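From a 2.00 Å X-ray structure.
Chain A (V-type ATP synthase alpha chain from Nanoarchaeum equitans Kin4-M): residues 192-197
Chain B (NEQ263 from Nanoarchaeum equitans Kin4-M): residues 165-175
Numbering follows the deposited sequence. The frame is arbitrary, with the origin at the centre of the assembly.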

# COMPACT_ATOMS: atom_id res chain seq x y z
N GLU A 192 -32.24 25.81 23.06
CA GLU A 192 -32.34 25.39 21.67
C GLU A 192 -31.19 25.91 20.80
O GLU A 192 -30.61 26.96 21.09
CB GLU A 192 -33.69 25.81 21.06
CG GLU A 192 -33.83 27.30 20.79
CD GLU A 192 -35.21 27.68 20.29
OE1 GLU A 192 -36.19 27.03 20.71
OE2 GLU A 192 -35.32 28.62 19.48
N LYS A 193 -30.88 25.17 19.75
CA LYS A 193 -29.89 25.60 18.77
C LYS A 193 -30.49 26.72 17.94
O LYS A 193 -31.65 26.66 17.54
CB LYS A 193 -29.52 24.43 17.86
CG LYS A 193 -29.22 23.13 18.61
CD LYS A 193 -29.11 21.94 17.67
CE LYS A 193 -28.98 20.63 18.43
NZ LYS A 193 -30.17 20.36 19.30
N LEU A 194 -29.70 27.77 17.70
CA LEU A 194 -30.17 28.90 16.91
C LEU A 194 -29.54 28.86 15.52
O LEU A 194 -28.52 28.19 15.31
CB LEU A 194 -29.83 30.22 17.60
CG LEU A 194 -30.48 30.51 18.95
CD1 LEU A 194 -30.07 31.88 19.48
CD2 LEU A 194 -31.99 30.41 18.85
N ASP A 195 -30.14 29.58 14.58
CA ASP A 195 -29.58 29.69 13.24
C ASP A 195 -28.32 30.55 13.28
O ASP A 195 -28.17 31.39 14.17
CB ASP A 195 -30.59 30.32 12.28
CG ASP A 195 -31.79 29.42 12.03
OD1 ASP A 195 -31.67 28.20 12.25
OD2 ASP A 195 -32.84 29.94 11.61
N TYR A 196 -27.43 30.32 12.33
CA TYR A 196 -26.29 31.21 12.16
C TYR A 196 -26.81 32.60 11.83
O TYR A 196 -27.93 32.76 11.33
CB TYR A 196 -25.36 30.70 11.07
CG TYR A 196 -24.65 29.43 11.47
CD1 TYR A 196 -24.11 29.28 12.74
CD2 TYR A 196 -24.53 28.37 10.58
CE1 TYR A 196 -23.46 28.12 13.11
CE2 TYR A 196 -23.88 27.20 10.95
CZ TYR A 196 -23.35 27.09 12.22
OH TYR A 196 -22.71 25.94 12.60
N ASN A 197 -26.00 33.61 12.11
CA ASN A 197 -26.50 34.97 12.21
C ASN A 197 -25.47 35.96 11.69
O ASN A 197 -25.79 36.93 11.01
CB ASN A 197 -26.77 35.25 13.69
CG ASN A 197 -27.37 36.61 13.93
OD1 ASN A 197 -27.98 37.21 13.04
ND2 ASN A 197 -27.20 37.12 15.15
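Chain B (165-175) PSDIYKMFIDE

The chain B segment approaches chain A as a helix, running from Ser B166 through Asp B174 and beyond. Pro B165 occupies the N-cap position, and its carbonyl O accepts the first helical hydrogen bond from Ile B168 N at 3.0 Å. Regular i to i+4 bonding follows, as between Lys B170 N and Ser B166 O (2.9 Å) and between Asp B174 N and Lys B170 O (2.9 Å). Chain A meets this helix as an extended segment that begins in a strand; psi stays between 136° and 161° from Glu A192 to Tyr A196. The two backbones keep apart, with CA to CA distances of 8.7 Å both for Lys A193 with Ser B166 and for Asp A195 with Asp B167, so side chains bridge the gap. Together the stretches bury 278 Å², a modest area.

Glu A192 hardly takes part. Its CA-to-CB bond points sideways, and its closest side-chain approach is 5.9 Å, from CB of Glu A192 to NZ of Lys B170. Lys A193, by contrast, points toward chain B and makes the largest contribution, with 74 Å² covered. Its chain is m at chi1, then t at chi2 and chi3, which carries the methylenes out to the helix; CD lies 4.0 Å from CB of Ser B166 and 3.6 Å from CE of Lys B170. CE of Lys A193 lies 4.2 Å from OH of Tyr B169, a hydroxyl already hydrogen-bonded elsewhere in the structure; chi4 (p) then turns NZ. The closest approach of the two lysines is between carbon atoms; NZ of Lys A193 is 4.7 Å from NZ of Lys B170.

Leu A194 points away from the helix and is not covered by it. Asp A195 sets out sideways, but its carboxylate comes nearer the helix, and OD1 lies 3.8 Å from OD2 of Asp B174. Two acidic groups this close would repel one another if both were charged. Lys B170 does not offset them directly, since its NZ is 6.6 Å from OD1 of Asp A195.

Tyr A196 also starts sideways, and with chi1 at -69° (m) its ring extends to the first turn of the helix, where Asp B167 lies at the ring edge, near its plane. The hydroxyl OH stands 3.1 Å from OD1 of Asp B167 and just 2.3 Å from OD2. The latter distance is too short for a hydrogen bond and is a clash in the model, so the detailed geometry here carries little weight. Asn A197, whose psi of -40° departs from the extended run, is out of reach of the helix.

The partners do not advance in step with chain A: Lys A193 meets Ser B166, Tyr B169 and Lys B170, Asp A195 reaches on to Asp B174, and Tyr A196 returns to Asp B167. The helix runs across the extended segment rather than along it. It thus presents Asp B167, Lys B170 and Asp B174, spaced three and four residues apart on one face, while Ser B166 and Tyr B169 complete the surface beside Lys A193. No clear hydrogen bond joins the stretches.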

# COMPACT_ATOMS: atom_id res chain seq x y z
N PRO B 165 -23.91 16.24 11.20
CA PRO B 165 -23.97 17.31 12.20
C PRO B 165 -25.30 18.06 12.16
O PRO B 165 -26.00 17.98 11.15
CB PRO B 165 -22.83 18.25 11.77
CG PRO B 165 -21.93 17.41 10.93
CD PRO B 165 -22.84 16.46 10.22
N SER B 166 -25.63 18.78 13.23
CA SER B 166 -26.93 19.45 13.34
C SER B 166 -27.16 20.48 12.25
O SER B 166 -28.28 20.65 11.78
CB SER B 166 -27.12 20.08 14.72
OG SER B 166 -26.15 21.09 14.97
N ASP B 167 -26.10 21.18 11.85
CA ASP B 167 -26.17 22.13 10.74
C ASP B 167 -26.77 21.51 9.49
O ASP B 167 -27.51 22.16 8.75
CB ASP B 167 -24.77 22.65 10.41
CG ASP B 167 -24.26 23.65 11.42
OD1 ASP B 167 -24.92 23.84 12.47
OD2 ASP B 167 -23.19 24.23 11.17
N ILE B 168 -26.43 20.25 9.25
CA ILE B 168 -26.88 19.55 8.05
C ILE B 168 -28.36 19.14 8.13
O ILE B 168 -29.15 19.51 7.26
CB ILE B 168 -25.99 18.33 7.74
CG1 ILE B 168 -24.53 18.76 7.57
CG2 ILE B 168 -26.48 17.62 6.48
CD1 ILE B 168 -24.32 19.87 6.56
N TYR B 169 -28.74 18.40 9.16
CA TYR B 169 -30.14 17.96 9.26
C TYR B 169 -31.13 19.09 9.53
O TYR B 169 -32.30 18.99 9.15
CB TYR B 169 -30.33 16.76 10.21
CG TYR B 169 -30.05 16.98 11.69
CD1 TYR B 169 -30.90 17.75 12.47
CD2 TYR B 169 -28.99 16.35 12.31
CE1 TYR B 169 -30.67 17.92 13.82
CE2 TYR B 169 -28.75 16.51 13.66
CZ TYR B 169 -29.59 17.30 14.41
OH TYR B 169 -29.36 17.48 15.75
N LYS B 170 -30.67 20.17 10.15
CA LYS B 170 -31.52 21.34 10.34
C LYS B 170 -31.70 22.11 9.03
O LYS B 170 -32.72 22.76 8.83
CB LYS B 170 -30.97 22.26 11.44
CG LYS B 170 -31.01 21.65 12.83
CD LYS B 170 -31.40 22.67 13.88
CE LYS B 170 -31.75 21.98 15.19
NZ LYS B 170 -32.53 22.86 16.11
N MET B 171 -30.72 22.02 8.14
CA MET B 171 -30.83 22.62 6.81
C MET B 171 -31.97 21.97 6.04
O MET B 171 -32.72 22.65 5.34
CB MET B 171 -29.51 22.46 6.05
CG MET B 171 -29.55 23.01 4.63
SD MET B 171 -28.15 22.47 3.62
CE MET B 171 -26.77 22.95 4.66
N PHE B 172 -32.09 20.65 6.16
CA PHE B 172 -33.17 19.91 5.52
C PHE B 172 -34.52 20.26 6.14
O PHE B 172 -35.46 20.61 5.43
CB PHE B 172 -32.93 18.40 5.65
CG PHE B 172 -31.97 17.86 4.64
CD1 PHE B 172 -30.60 17.97 4.82
CD2 PHE B 172 -32.44 17.22 3.50
CE1 PHE B 172 -29.71 17.45 3.89
CE2 PHE B 172 -31.56 16.70 2.56
CZ PHE B 172 -30.19 16.82 2.76
N ILE B 173 -34.61 20.14 7.46
CA ILE B 173 -35.83 20.42 8.21
C ILE B 173 -36.37 21.83 7.91
O ILE B 173 -37.56 22.00 7.65
CB ILE B 173 -35.61 20.26 9.73
CG1 ILE B 173 -35.38 18.79 10.08
CG2 ILE B 173 -36.80 20.80 10.52
CD1 ILE B 173 -35.06 18.55 11.55
N ASP B 174 -35.48 22.82 7.95
CA ASP B 174 -35.88 24.20 7.71
C ASP B 174 -36.39 24.45 6.28
O ASP B 174 -37.32 25.22 6.08
CB ASP B 174 -34.73 25.16 8.04
CG ASP B 174 -34.43 25.21 9.54
OD1 ASP B 174 -35.22 24.67 10.33
OD2 ASP B 174 -33.40 25.82 9.91
N GLU B 175 -35.78 23.79 5.30
CA GLU B 175 -36.21 23.92 3.91
C GLU B 175 -37.56 23.24 3.69
O GLU B 175 -38.42 23.75 2.97
CB GLU B 175 -35.16 23.34 2.95
CG GLU B 175 -35.56 23.33 1.48
CD GLU B 175 -35.35 24.67 0.78
OE1 GLU B 175 -35.17 25.69 1.48
OE2 GLU B 175 -35.36 24.70 -0.47